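Local structure of DNA ligase (Archaeoglobus fulgidus, 3GDE) at residues E71-V76 with G145-A150; L96-L101 with L153-L158; E221-V226 with H261-R266; V267-R272 with D283-I288. The protein probably seals nicks in double-stranded DNA during replication, recombination and repair, through an adenylated lysine intermediate formed with ATP. One frame throughout, in Å; residues are numbered along the deposited sequence.

Contact 1 (E71-V76 with G145-A150)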
loop_
_atom_site.group_PDB
_atom_site.type_symbol
_atom_site.label_atom_id
_atom_site.label_comp_id
_atom_site.label_asym_id
_atom_site.label_seq_id
_atom_site.Cartn_x
_atom_site.Cartn_y
_atom_site.Cartn_z
ATOM N N GLU A 71 -20.206 9.485 -15.324
ATOM C CA GLU A 71 -21.223 8.976 -16.239
ATOM C C GLU A 71 -22.434 8.377 -15.512
ATOM O O GLU A 71 -23.576 8.609 -15.926
ATOM C CB GLU A 71 -20.631 7.938 -17.191
ATOM C CG GLU A 71 -19.345 8.365 -17.903
ATOM C CD GLU A 71 -19.597 9.162 -19.174
ATOM O OE1 GLU A 71 -19.995 10.346 -19.085
ATOM O OE2 GLU A 71 -19.371 8.606 -20.270
ATOM N N ALA A 72 -22.189 7.619 -14.439
ATOM C CA ALA A 72 -23.272 7.034 -13.643
ATOM C C ALA A 72 -24.100 8.120 -12.969
ATOM O O ALA A 72 -25.327 8.057 -12.958
ATOM C CB ALA A 72 -22.728 6.049 -12.609
ATOM N N LEU A 73 -23.423 9.116 -12.417
ATOM C CA LEU A 73 -24.080 10.253 -11.784
ATOM C C LEU A 73 -24.880 11.088 -12.792
ATOM O O LEU A 73 -25.955 11.588 -12.466
ATOM C CB LEU A 73 -23.058 11.104 -11.007
ATOM C CG LEU A 73 -22.534 10.492 -9.694
ATOM C CD1 LEU A 73 -21.319 11.233 -9.141
ATOM C CD2 LEU A 73 -23.619 10.411 -8.631
ATOM N N GLU A 74 -24.349 11.222 -14.007
ATOM C CA GLU A 74 -25.059 11.799 -15.142
ATOM C C GLU A 74 -26.368 11.049 -15.389
ATOM O O GLU A 74 -27.437 11.661 -15.505
ATOM C CB GLU A 74 -24.227 11.628 -16.404
ATOM C CG GLU A 74 -23.284 12.726 -16.790
ATOM C CD GLU A 74 -23.214 12.839 -18.307
ATOM O OE1 GLU A 74 -24.130 13.452 -18.887
ATOM O OE2 GLU A 74 -22.272 12.281 -18.921
ATOM N N ASN A 75 -26.264 9.723 -15.506
ATOM C CA ASN A 75 -27.422 8.876 -15.790
ATOM C C ASN A 75 -28.547 9.038 -14.783
ATOM O O ASN A 75 -29.701 9.176 -15.174
ATOM C CB ASN A 75 -27.039 7.396 -15.866
ATOM C CG ASN A 75 -26.212 7.058 -17.087
ATOM O OD1 ASN A 75 -25.479 6.063 -17.092
ATOM N ND2 ASN A 75 -26.312 7.878 -18.125
ATOM N N VAL A 76 -28.205 9.040 -13.494
ATOM C CA VAL A 76 -29.220 9.028 -12.446
ATOM C C VAL A 76 -29.843 10.397 -12.189
ATOM O O VAL A 76 -31.038 10.488 -11.895
ATOM C CB VAL A 76 -28.705 8.387 -11.117
ATOM C CG1 VAL A 76 -28.341 6.934 -11.340
ATOM C CG2 VAL A 76 -27.502 9.148 -10.536
ATOM N N GLY A 145 -27.316 1.640 -11.472
ATOM C CA GLY A 145 -28.349 0.909 -10.772
ATOM C C GLY A 145 -28.241 1.080 -9.273
ATOM O O GLY A 145 -29.260 1.135 -8.576
ATOM N N LEU A 146 -27.007 1.172 -8.778
ATOM C CA LEU A 146 -26.745 1.312 -7.354
ATOM C C LEU A 146 -27.108 2.726 -6.867
ATOM O O LEU A 146 -27.754 2.891 -5.823
ATOM C CB LEU A 146 -25.272 0.997 -7.079
ATOM C CG LEU A 146 -24.860 0.167 -5.864
ATOM C CD1 LEU A 146 -25.603 -1.185 -5.799
ATOM C CD2 LEU A 146 -23.347 -0.045 -5.888
ATOM N N TYR A 147 -26.711 3.739 -7.635
ATOM C CA TYR A 147 -27.050 5.131 -7.317
ATOM C C TYR A 147 -28.551 5.407 -7.393
ATOM O O TYR A 147 -29.054 6.268 -6.680
ATOM C CB TYR A 147 -26.318 6.105 -8.250
ATOM C CG TYR A 147 -24.882 6.390 -7.899
ATOM C CD1 TYR A 147 -23.872 6.207 -8.839
ATOM C CD2 TYR A 147 -24.525 6.866 -6.629
ATOM C CE1 TYR A 147 -22.523 6.486 -8.529
ATOM C CE2 TYR A 147 -23.192 7.140 -6.302
ATOM C CZ TYR A 147 -22.202 6.952 -7.260
ATOM O OH TYR A 147 -20.883 7.227 -6.960
ATOM N N GLY A 148 -29.254 4.693 -8.273
ATOM C CA GLY A 148 -30.713 4.779 -8.361
ATOM C C GLY A 148 -31.453 4.245 -7.139
ATOM O O GLY A 148 -32.584 4.641 -6.883
ATOM N N LEU A 149 -30.817 3.357 -6.384
ATOM C CA LEU A 149 -31.432 2.735 -5.198
ATOM C C LEU A 149 -30.943 3.309 -3.860
ATOM O O LEU A 149 -31.538 3.039 -2.809
ATOM C CB LEU A 149 -31.181 1.227 -5.212
ATOM C CG LEU A 149 -32.105 0.194 -5.863
ATOM C CD1 LEU A 149 -33.238 0.763 -6.688
ATOM C CD2 LEU A 149 -31.258 -0.760 -6.686
ATOM N N ALA A 150 -29.876 4.099 -3.900
ATOM C CA ALA A 150 -29.199 4.577 -2.704
ATOM C C ALA A 150 -29.803 5.856 -2.114
ATOM O O ALA A 150 -30.329 6.695 -2.837
ATOM C CB ALA A 150 -27.726 4.793 -3.001
#

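Contact 2 (L96-L101 with L153-L158)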
loop_
_atom_site.group_PDB
_atom_site.type_symbol
_atom_site.label_atom_id
_atom_site.label_comp_id
_atom_site.label_asym_id
_atom_site.label_seq_id
_atom_site.Cartn_x
_atom_site.Cartn_y
_atom_site.Cartn_z
ATOM N N LEU A 96 -19.825 14.231 -1.552
ATOM C CA LEU A 96 -20.776 15.293 -1.234
ATOM C C LEU A 96 -21.592 15.729 -2.448
ATOM O O LEU A 96 -22.740 16.152 -2.315
ATOM C CB LEU A 96 -20.061 16.492 -0.601
ATOM C CG LEU A 96 -19.386 16.273 0.759
ATOM C CD1 LEU A 96 -18.604 17.510 1.180
ATOM C CD2 LEU A 96 -20.397 15.882 1.840
ATOM N N VAL A 97 -20.998 15.613 -3.631
ATOM C CA VAL A 97 -21.707 15.882 -4.870
ATOM C C VAL A 97 -22.749 14.798 -5.150
ATOM O O VAL A 97 -23.891 15.112 -5.494
ATOM C CB VAL A 97 -20.745 16.019 -6.071
ATOM C CG1 VAL A 97 -21.527 16.141 -7.384
ATOM C CG2 VAL A 97 -19.835 17.223 -5.876
ATOM N N ALA A 98 -22.349 13.533 -5.025
ATOM C CA ALA A 98 -23.270 12.417 -5.203
ATOM C C ALA A 98 -24.474 12.552 -4.255
ATOM O O ALA A 98 -25.620 12.436 -4.694
ATOM C CB ALA A 98 -22.556 11.087 -5.011
ATOM N N GLU A 99 -24.200 12.833 -2.981
ATOM C CA GLU A 99 -25.230 13.090 -1.981
ATOM C C GLU A 99 -26.229 14.172 -2.423
ATOM O O GLU A 99 -27.438 14.017 -2.268
ATOM C CB GLU A 99 -24.594 13.476 -0.650
ATOM C CG GLU A 99 -25.596 13.683 0.488
ATOM C CD GLU A 99 -24.998 14.393 1.697
ATOM O OE1 GLU A 99 -23.809 14.790 1.659
ATOM O OE2 GLU A 99 -25.724 14.566 2.692
ATOM N N GLN A 100 -25.701 15.253 -2.986
ATOM C CA GLN A 100 -26.502 16.372 -3.444
ATOM C C GLN A 100 -27.350 16.017 -4.658
ATOM O O GLN A 100 -28.528 16.368 -4.713
ATOM C CB GLN A 100 -25.604 17.586 -3.737
ATOM C CG GLN A 100 -26.234 18.911 -3.351
ATOM C CD GLN A 100 -26.904 18.868 -1.978
ATOM O OE1 GLN A 100 -26.287 18.501 -0.969
ATOM N NE2 GLN A 100 -28.179 19.238 -1.941
ATOM N N LEU A 101 -26.765 15.314 -5.620
ATOM C CA LEU A 101 -27.519 14.884 -6.803
ATOM C C LEU A 101 -28.670 13.923 -6.474
ATOM O O LEU A 101 -29.750 14.041 -7.030
ATOM C CB LEU A 101 -26.595 14.264 -7.858
ATOM C CG LEU A 101 -25.534 15.180 -8.484
ATOM C CD1 LEU A 101 -24.697 14.403 -9.478
ATOM C CD2 LEU A 101 -26.179 16.424 -9.148
ATOM N N LEU A 153 -26.986 9.888 1.640
ATOM C CA LEU A 153 -25.838 9.515 2.480
ATOM C C LEU A 153 -25.157 8.211 2.061
ATOM O O LEU A 153 -23.940 8.057 2.222
ATOM C CB LEU A 153 -26.261 9.441 3.947
ATOM C CG LEU A 153 -25.291 9.949 5.003
ATOM C CD1 LEU A 153 -24.568 11.249 4.564
ATOM C CD2 LEU A 153 -26.057 10.161 6.282
ATOM N N GLU A 154 -25.929 7.268 1.526
ATOM C CA GLU A 154 -25.335 6.061 0.946
ATOM C C GLU A 154 -24.495 6.407 -0.275
ATOM O O GLU A 154 -23.411 5.866 -0.455
ATOM C CB GLU A 154 -26.403 5.040 0.547
ATOM C CG GLU A 154 -26.853 4.151 1.667
ATOM C CD GLU A 154 -28.059 3.274 1.302
ATOM O OE1 GLU A 154 -28.808 3.619 0.365
ATOM O OE2 GLU A 154 -28.265 2.236 1.965
ATOM N N ALA A 155 -25.016 7.299 -1.115
ATOM C CA ALA A 155 -24.340 7.683 -2.346
ATOM C C ALA A 155 -23.009 8.370 -2.042
ATOM O O ALA A 155 -22.027 8.214 -2.770
ATOM C CB ALA A 155 -25.240 8.583 -3.195
ATOM N N ARG A 156 -22.994 9.130 -0.956
ATOM C CA ARG A 156 -21.787 9.782 -0.464
ATOM C C ARG A 156 -20.664 8.802 -0.148
ATOM O O ARG A 156 -19.574 8.931 -0.695
ATOM C CB ARG A 156 -22.131 10.612 0.761
ATOM C CG ARG A 156 -20.957 11.267 1.457
ATOM C CD ARG A 156 -21.484 12.501 2.123
ATOM N NE ARG A 156 -21.037 12.625 3.490
ATOM C CZ ARG A 156 -21.618 13.410 4.384
ATOM N NH1 ARG A 156 -22.668 14.140 4.051
ATOM N NH2 ARG A 156 -21.143 13.462 5.617
ATOM N N TYR A 157 -20.928 7.826 0.727
ATOM C CA TYR A 157 -19.895 6.853 1.132
ATOM C C TYR A 157 -19.633 5.737 0.125
ATOM O O TYR A 157 -18.573 5.143 0.141
ATOM C CB TYR A 157 -20.143 6.322 2.544
ATOM C CG TYR A 157 -20.012 7.431 3.555
ATOM C CD1 TYR A 157 -18.761 7.954 3.876
ATOM C CD2 TYR A 157 -21.144 7.997 4.156
ATOM C CE1 TYR A 157 -18.632 8.995 4.777
ATOM C CE2 TYR A 157 -21.028 9.044 5.058
ATOM C CZ TYR A 157 -19.768 9.535 5.364
ATOM O OH TYR A 157 -19.626 10.571 6.253
ATOM N N LEU A 158 -20.590 5.460 -0.753
ATOM C CA LEU A 158 -20.350 4.552 -1.877
ATOM C C LEU A 158 -19.292 5.160 -2.783
ATOM O O LEU A 158 -18.360 4.481 -3.230
ATOM C CB LEU A 158 -21.637 4.327 -2.684
ATOM C CG LEU A 158 -22.344 2.963 -2.740
ATOM C CD1 LEU A 158 -21.834 1.945 -1.732
ATOM C CD2 LEU A 158 -23.877 3.103 -2.649
#

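Contact 3 (E221-V226 with H261-R266)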
loop_
_atom_site.group_PDB
_atom_site.type_symbol
_atom_site.label_atom_id
_atom_site.label_comp_id
_atom_site.label_asym_id
_atom_site.label_seq_id
_atom_site.Cartn_x
_atom_site.Cartn_y
_atom_site.Cartn_z
ATOM N N GLU A 221 -0.112 -19.228 6.124
ATOM C CA GLU A 221 -0.445 -20.243 5.145
ATOM C C GLU A 221 0.062 -19.834 3.767
ATOM O O GLU A 221 0.050 -18.644 3.413
ATOM C CB GLU A 221 -1.950 -20.593 5.156
ATOM C CG GLU A 221 -2.915 -19.431 5.090
ATOM C CD GLU A 221 -4.348 -19.820 5.493
ATOM O OE1 GLU A 221 -4.653 -19.828 6.713
ATOM O OE2 GLU A 221 -5.171 -20.103 4.587
ATOM N N ILE A 222 0.528 -20.824 3.005
ATOM C CA ILE A 222 1.106 -20.580 1.689
ATOM C C ILE A 222 0.091 -19.930 0.745
ATOM O O ILE A 222 -1.081 -20.338 0.680
ATOM C CB ILE A 222 1.716 -21.858 1.053
ATOM C CG1 ILE A 222 2.823 -22.421 1.940
ATOM C CG2 ILE A 222 2.304 -21.545 -0.326
ATOM C CD1 ILE A 222 3.507 -23.672 1.387
ATOM N N HIS A 223 0.574 -18.906 0.041
ATOM C CA HIS A 223 -0.193 -18.099 -0.907
ATOM C C HIS A 223 -0.979 -16.962 -0.234
ATOM O O HIS A 223 -1.600 -16.144 -0.912
ATOM C CB HIS A 223 -1.043 -18.964 -1.866
ATOM C CG HIS A 223 -0.238 -19.977 -2.630
ATOM N ND1 HIS A 223 -0.392 -21.337 -2.464
ATOM C CD2 HIS A 223 0.757 -19.823 -3.538
ATOM C CE1 HIS A 223 0.461 -21.976 -3.245
ATOM N NE2 HIS A 223 1.167 -21.080 -3.911
ATOM N N ILE A 224 -0.918 -16.896 1.094
ATOM C CA ILE A 224 -1.382 -15.705 1.805
ATOM C C ILE A 224 -0.173 -14.911 2.302
ATOM O O ILE A 224 0.598 -15.396 3.137
ATOM C CB ILE A 224 -2.415 -16.029 2.927
ATOM C CG1 ILE A 224 -3.727 -16.497 2.282
ATOM C CG2 ILE A 224 -2.668 -14.800 3.816
ATOM C CD1 ILE A 224 -4.696 -17.145 3.223
ATOM N N PRO A 225 -0.005 -13.685 1.775
ATOM C CA PRO A 225 1.204 -12.910 2.019
ATOM C C PRO A 225 1.325 -12.478 3.459
ATOM O O PRO A 225 0.326 -12.172 4.116
ATOM C CB PRO A 225 1.027 -11.683 1.115
ATOM C CG PRO A 225 -0.452 -11.547 0.981
ATOM C CD PRO A 225 -0.961 -12.951 0.926
ATOM N N VAL A 226 2.558 -12.477 3.939
ATOM C CA VAL A 226 2.864 -11.948 5.247
ATOM C C VAL A 226 3.660 -10.648 5.117
ATOM O O VAL A 226 4.485 -10.485 4.206
ATOM C CB VAL A 226 3.451 -13.033 6.224
ATOM C CG1 VAL A 226 3.555 -14.416 5.561
ATOM C CG2 VAL A 226 4.757 -12.589 6.911
ATOM N N HIS A 261 5.895 -17.873 -2.628
ATOM C CA HIS A 261 5.125 -18.935 -1.986
ATOM C C HIS A 261 5.008 -20.158 -2.910
ATOM O O HIS A 261 4.594 -20.028 -4.066
ATOM C CB HIS A 261 3.720 -18.431 -1.645
ATOM C CG HIS A 261 3.691 -17.317 -0.648
ATOM N ND1 HIS A 261 3.197 -17.478 0.628
ATOM C CD2 HIS A 261 4.073 -16.023 -0.744
ATOM C CE1 HIS A 261 3.282 -16.332 1.279
ATOM N NE2 HIS A 261 3.811 -15.433 0.468
ATOM N N TRP A 262 5.342 -21.336 -2.385
ATOM C CA TRP A 262 5.434 -22.566 -3.195
ATOM C C TRP A 262 5.823 -23.790 -2.347
ATOM O O TRP A 262 6.785 -23.701 -1.592
ATOM C CB TRP A 262 6.515 -22.330 -4.272
ATOM C CG TRP A 262 7.202 -23.561 -4.826
ATOM C CD1 TRP A 262 8.370 -24.120 -4.388
ATOM C CD2 TRP A 262 6.767 -24.358 -5.932
ATOM N NE1 TRP A 262 8.691 -25.218 -5.154
ATOM C CE2 TRP A 262 7.723 -25.389 -6.107
ATOM C CE3 TRP A 262 5.667 -24.302 -6.795
ATOM C CZ2 TRP A 262 7.604 -26.361 -7.110
ATOM C CZ3 TRP A 262 5.555 -25.267 -7.796
ATOM C CH2 TRP A 262 6.516 -26.282 -7.943
ATOM N N ASP A 263 5.146 -24.936 -2.389
ATOM C CA ASP A 263 3.734 -25.222 -2.655
ATOM C C ASP A 263 3.486 -26.745 -2.587
ATOM O O ASP A 263 3.020 -27.205 -1.547
ATOM C CB ASP A 263 3.161 -24.623 -3.924
ATOM C CG ASP A 263 1.697 -24.977 -4.094
ATOM O OD1 ASP A 263 1.016 -25.241 -3.079
ATOM O OD2 ASP A 263 1.233 -25.002 -5.239
ATOM N N GLY A 264 3.801 -27.553 -3.612
ATOM C CA GLY A 264 4.483 -27.175 -4.853
ATOM C C GLY A 264 3.718 -27.593 -6.105
ATOM O O GLY A 264 4.140 -28.480 -6.846
ATOM N N SER A 265 2.586 -26.932 -6.333
ATOM C CA SER A 265 1.750 -27.146 -7.502
ATOM C C SER A 265 1.599 -25.811 -8.235
ATOM O O SER A 265 1.376 -25.772 -9.445
ATOM C CB SER A 265 0.374 -27.662 -7.072
ATOM O OG SER A 265 0.460 -28.463 -5.897
ATOM N N ARG A 266 1.713 -24.718 -7.481
ATOM C CA ARG A 266 1.691 -23.365 -8.029
ATOM C C ARG A 266 2.566 -22.394 -7.223
ATOM O O ARG A 266 2.858 -22.622 -6.048
ATOM C CB ARG A 266 0.254 -22.835 -8.132
ATOM C CG ARG A 266 -0.406 -22.540 -6.801
ATOM C CD ARG A 266 -1.523 -21.531 -6.957
ATOM N NE ARG A 266 -2.361 -21.493 -5.763
ATOM C CZ ARG A 266 -2.939 -20.396 -5.275
ATOM N NH1 ARG A 266 -2.770 -19.219 -5.869
ATOM N NH2 ARG A 266 -3.681 -20.478 -4.178
#

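Contact 4 (V267-R272 with D283-I288). With PO4 (phosphate ion), chain B.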
loop_
_atom_site.group_PDB
_atom_site.type_symbol
_atom_site.label_atom_id
_atom_site.label_comp_id
_atom_site.label_asym_id
_atom_site.label_seq_id
_atom_site.Cartn_x
_atom_site.Cartn_y
_atom_site.Cartn_z
ATOM N N VAL A 267 2.970 -21.313 -7.882
ATOM C CA VAL A 267 3.784 -20.265 -7.292
ATOM C C VAL A 267 2.944 -18.992 -7.237
ATOM O O VAL A 267 2.220 -18.687 -8.188
ATOM C CB VAL A 267 5.054 -19.992 -8.156
ATOM C CG1 VAL A 267 5.861 -18.800 -7.630
ATOM C CG2 VAL A 267 5.938 -21.236 -8.242
ATOM N N THR A 268 3.007 -18.285 -6.112
ATOM C CA THR A 268 2.619 -16.872 -6.065
ATOM C C THR A 268 3.805 -16.018 -5.628
ATOM O O THR A 268 4.599 -16.421 -4.765
ATOM C CB THR A 268 1.425 -16.580 -5.124
ATOM O OG1 THR A 268 1.639 -17.218 -3.866
ATOM C CG2 THR A 268 0.097 -17.042 -5.736
ATOM N N ILE A 269 3.918 -14.844 -6.239
ATOM C CA ILE A 269 4.962 -13.879 -5.899
ATOM C C ILE A 269 4.307 -12.554 -5.526
ATOM O O ILE A 269 3.495 -12.011 -6.283
ATOM C CB ILE A 269 5.970 -13.674 -7.069
ATOM C CG1 ILE A 269 6.559 -15.016 -7.531
ATOM C CG2 ILE A 269 7.091 -12.683 -6.674
ATOM C CD1 ILE A 269 7.399 -14.925 -8.794
ATOM N N TYR A 270 4.651 -12.057 -4.346
ATOM C CA TYR A 270 4.189 -10.762 -3.877
ATOM C C TYR A 270 5.331 -9.757 -3.817
ATOM O O TYR A 270 6.461 -10.104 -3.462
ATOM C CB TYR A 270 3.530 -10.894 -2.503
ATOM C CG TYR A 270 2.300 -11.756 -2.532
ATOM C CD1 TYR A 270 1.078 -11.238 -2.949
ATOM C CD2 TYR A 270 2.358 -13.097 -2.156
ATOM C CE1 TYR A 270 -0.064 -12.037 -2.998
ATOM C CE2 TYR A 270 1.227 -13.904 -2.194
ATOM C CZ TYR A 270 0.016 -13.362 -2.615
ATOM O OH TYR A 270 -1.113 -14.147 -2.650
ATOM N N SER A 271 5.031 -8.517 -4.175
ATOM C CA SER A 271 6.013 -7.443 -4.116
ATOM C C SER A 271 6.133 -6.873 -2.692
ATOM O O SER A 271 5.517 -7.381 -1.750
ATOM C CB SER A 271 5.636 -6.351 -5.113
ATOM O OG SER A 271 4.420 -5.727 -4.729
ATOM N N ARG A 272 6.947 -5.829 -2.543
ATOM C CA ARG A 272 7.186 -5.159 -1.258
ATOM C C ARG A 272 5.883 -4.665 -0.639
ATOM O O ARG A 272 5.702 -4.765 0.571
ATOM C CB ARG A 272 8.224 -4.023 -1.453
ATOM C CG ARG A 272 8.294 -2.870 -0.442
ATOM C CD ARG A 272 8.843 -3.219 0.943
ATOM N NE ARG A 272 7.720 -3.208 1.862
ATOM C CZ ARG A 272 7.462 -2.286 2.783
ATOM N NH1 ARG A 272 8.281 -1.270 3.019
ATOM N NH2 ARG A 272 6.366 -2.425 3.504
ATOM N N ASP A 283 9.277 -16.021 -16.002
ATOM C CA ASP A 283 10.678 -16.435 -15.967
ATOM C C ASP A 283 11.153 -16.845 -14.572
ATOM O O ASP A 283 11.770 -17.902 -14.402
ATOM C CB ASP A 283 11.594 -15.365 -16.577
ATOM C CG ASP A 283 11.392 -13.971 -15.974
ATOM O OD1 ASP A 283 12.345 -13.165 -16.037
ATOM O OD2 ASP A 283 10.297 -13.665 -15.458
ATOM N N ILE A 284 10.863 -16.006 -13.576
ATOM C CA ILE A 284 11.235 -16.297 -12.192
ATOM C C ILE A 284 10.389 -17.451 -11.634
ATOM O O ILE A 284 10.915 -18.336 -10.967
ATOM C CB ILE A 284 11.169 -15.016 -11.293
ATOM C CG1 ILE A 284 12.213 -13.975 -11.742
ATOM C CG2 ILE A 284 11.335 -15.354 -9.811
ATOM C CD1 ILE A 284 13.683 -14.475 -11.795
ATOM N N VAL A 285 9.091 -17.437 -11.928
ATOM C CA VAL A 285 8.185 -18.533 -11.546
ATOM C C VAL A 285 8.733 -19.916 -11.961
ATOM O O VAL A 285 8.844 -20.820 -11.122
ATOM C CB VAL A 285 6.730 -18.285 -12.073
ATOM C CG1 VAL A 285 5.865 -19.536 -11.988
ATOM C CG2 VAL A 285 6.083 -17.158 -11.289
ATOM N N GLU A 286 9.099 -20.061 -13.237
ATOM C CA GLU A 286 9.650 -21.326 -13.745
ATOM C C GLU A 286 10.938 -21.733 -13.037
ATOM O O GLU A 286 11.107 -22.909 -12.699
ATOM C CB GLU A 286 9.865 -21.293 -15.263
ATOM C CG GLU A 286 8.594 -21.442 -16.088
ATOM C CD GLU A 286 7.841 -22.759 -15.854
ATOM O OE1 GLU A 286 6.615 -22.782 -16.111
ATOM O OE2 GLU A 286 8.451 -23.768 -15.430
ATOM N N GLU A 287 11.825 -20.763 -12.792
ATOM C CA GLU A 287 13.104 -21.020 -12.113
ATOM C C GLU A 287 12.911 -21.475 -10.677
ATOM O O GLU A 287 13.700 -22.262 -10.161
ATOM C CB GLU A 287 14.003 -19.782 -12.135
ATOM C CG GLU A 287 14.367 -19.302 -13.518
ATOM C CD GLU A 287 15.416 -20.166 -14.204
ATOM O OE1 GLU A 287 16.205 -20.844 -13.499
ATOM O OE2 GLU A 287 15.452 -20.147 -15.455
ATOM N N ILE A 288 11.872 -20.955 -10.030
ATOM C CA ILE A 288 11.490 -21.384 -8.684
ATOM C C ILE A 288 11.022 -22.854 -8.671
ATOM O O ILE A 288 11.403 -23.636 -7.792
ATOM C CB ILE A 288 10.431 -20.412 -8.097
ATOM C CG1 ILE A 288 11.134 -19.185 -7.508
ATOM C CG2 ILE A 288 9.552 -21.091 -7.047
ATOM C CD1 ILE A 288 10.355 -17.904 -7.633
HETATM P P PO4 B . 11.690 -0.187 2.942
HETATM O O1 PO4 B . 11.425 -1.434 2.122
HETATM O O2 PO4 B . 12.621 -0.573 4.060
HETATM O O3 PO4 B . 12.351 0.881 2.100
HETATM O O4 PO4 B . 10.389 0.326 3.492
#

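Contact 1 (E71-V76 with G145-A150)
Tyr147 OH is hydrogen-bonded to Thr159 OG1 on helix 152-162, and this bond fixes the far end of a ring that packs by one face and an edge against segment 71-76. Leu73 sends its CD2 methyl over the middle of one ring face in a CH-pi contact, 3.9 Å from the centroid of the Tyr147 ring and 6° off its normal. Ala72 comes in at the rim instead, its CB near the ring plane and 3.9 Å from Tyr147 CD1. Both segments belong to the all-helical N-terminal part of the ligase, its DNA-binding domain, where the axes of the two short segments, on helices 66-77 and 135-149, cross at -49° and approach to 9.2 Å. The Tyr147 ring lies between the two helices. An alanine in place of Tyr147 would probably open a gap beside Leu73 and Ala72 and leave Thr159 OG1 without this partner. Nearer the backbone, Val76 straddles Tyr147 CB with both methyls, CG1 at 3.8 Å from that carbon. CG1 stands anti to the carbonyl carbon (chi1 -63°) and also reaches the backbone N of Gly148 at 3.9 Å. Farther out, Asn75 OD1 is hydrogen-bonded to Thr144 OG1 of the same partner helix.

Contact 2 (L96-L101 with L153-L158)
Leu96 lays its CD2 methyl over one face of the Arg156 guanidinium, 3.6 Å from Arg156 NH1, while Leu153 CD1 covers the opposite face toward the rim. Between the two methyls the flat group meets Glu99 at its edge: Arg156 NH1 donates to Glu99 OE1 at 2.7 Å in a salt bridge with an N-H...O angle of 154°. OE1 lies close to the guanidinium plane, but the carboxylate is turned by 55° and receives the donor from above its own plane. Both side chains start with CG anti to the backbone N and lie alongside each other, their ends in the same direction. An alanine in place of Arg156 would probably leave the Glu99 carboxylate without its charged mate and a gap between the methyls of Leu96 and Leu153. Deeper in, small residues let the backbones close up: Ala98 CB lies 4.1 Å from Ala155 CB and 3.7 Å from Ala155 O. The axes of the two short segments are only 7.2 Å apart, nearly antiparallel at 154°. In the N-terminal helical domain, helix 94-108 also packs on helix 81-91 through Val97 and Leu101, whereas Leu153, Glu154, Arg156 and Leu158 of helix 152-162 touch helix 6-16.

Contact 3 (E221-V226 with H261-R266)
His223 and Arg266 form the stack of this contact: the guanidinium lies flat on the imidazole, centres 3.9 Å apart and planes at 16°. Arg266 NE sits over the ring centre, and its chain, extended from CG to NE, carries CD across the same face. Ile222 CG2 covers the opposite face of the imidazole, which is thus sandwiched between an apolar methyl and a cation. Among polar contacts, His223 NE2 donates in its ring plane to Arg266 O at 3.1 Å, the donor standing well above the carbonyl plane. Asp263 approaches another part of the imidazole rim, OD1 being 3.3 Å from His223 CE1, with the carboxylate nearly perpendicular to the ring at 84°. Van der Waals packing adds Ile222 CG2 on His261 CB at 3.7 Å, and His261 CE1 against Ile224 O at 3.4 Å. The His261 ring is held through NE2 by Gln259 OE1 and meets Tyr270 with the planes at about 90°; Tyr270 OH in turn is hydrogen-bonded to His223 O. Glu221 to Ile224 form a type II beta turn, closed by Ile224 N to Glu221 O at 3.1 Å, with His223 taking the positive phi of its third position. The arrangement is a turn docked on a beta-hairpin: the loop between helix 200-216 and strand 230-233 rests against strands 256-262 and 268-271 of the ATP-dependent DNA ligase (adenylation) domain.

Contact 4 (V267-R272 with D283-I288)
Apolar packing of a helix on a beta strand joins Val267 and Ile269 to Val285, Ile284 and Ile288, in the interior of the ATP-dependent ligase domain. Val267 and Ile269 direct their side chains to the helix, while Thr268 between them points away from it, its side chain touching His261 and His223. Ile269 CD1 is the probing atom: it reaches Val285 CG2 at 3.6 Å and Ile284 CG2 at 4.1 Å, the isoleucine crossing Ile284 at about a right angle. With CG1 anti to the carbonyl carbon and chi2 near 172°, the extended branch carries CD1 to the helix surface. Val267 and Val285 pass each other in antiparallel fashion, Val267 CB lying 3.9 Å from Val285 CG1, and Val267 CG2 meets Ile288 CG2 at 3.8 Å. The axes of the short segments approach to 9.8 Å. Trp262, Val258 and Val260 of strand 256-262 extend the apolar layer. Beyond the strand, Arg272 NH1 makes a weak hydrogen bond to O1 of a phosphate ion (3.3 Å) and lies 2.7 Å from its O4; Lys420 NZ and Arg414 NH1 are also hydrogen-bonded to the ion. All three residues are predicted ATP ligands, so the ion, probably from the crystallisation liquor, marks a likely phosphate-binding place in the nucleotide site.

Overall arrangement
The four contacts form two pairs. Contacts 1 and 2, centres 10 Å apart, share the helical N-terminal domain; their segments alternate along the chain, helices 135-149 and 152-162 follow each other, and Leu73 CD2 touches Ala98 CB at 3.8 Å, so both belong to one helical core. Contacts 3 and 4, also 10 Å apart, come later and meet on the neighbouring antiparallel strands 256-262 and 268-271, one receiving the 221-226 loop and the other helix 282-291. About 41 Å separates the centres of contacts 1 and 3. The pairs thus sample the DNA-binding and adenylation parts of a ligase captured in a closed conformation, with contact 4 leading to the predicted ATP site.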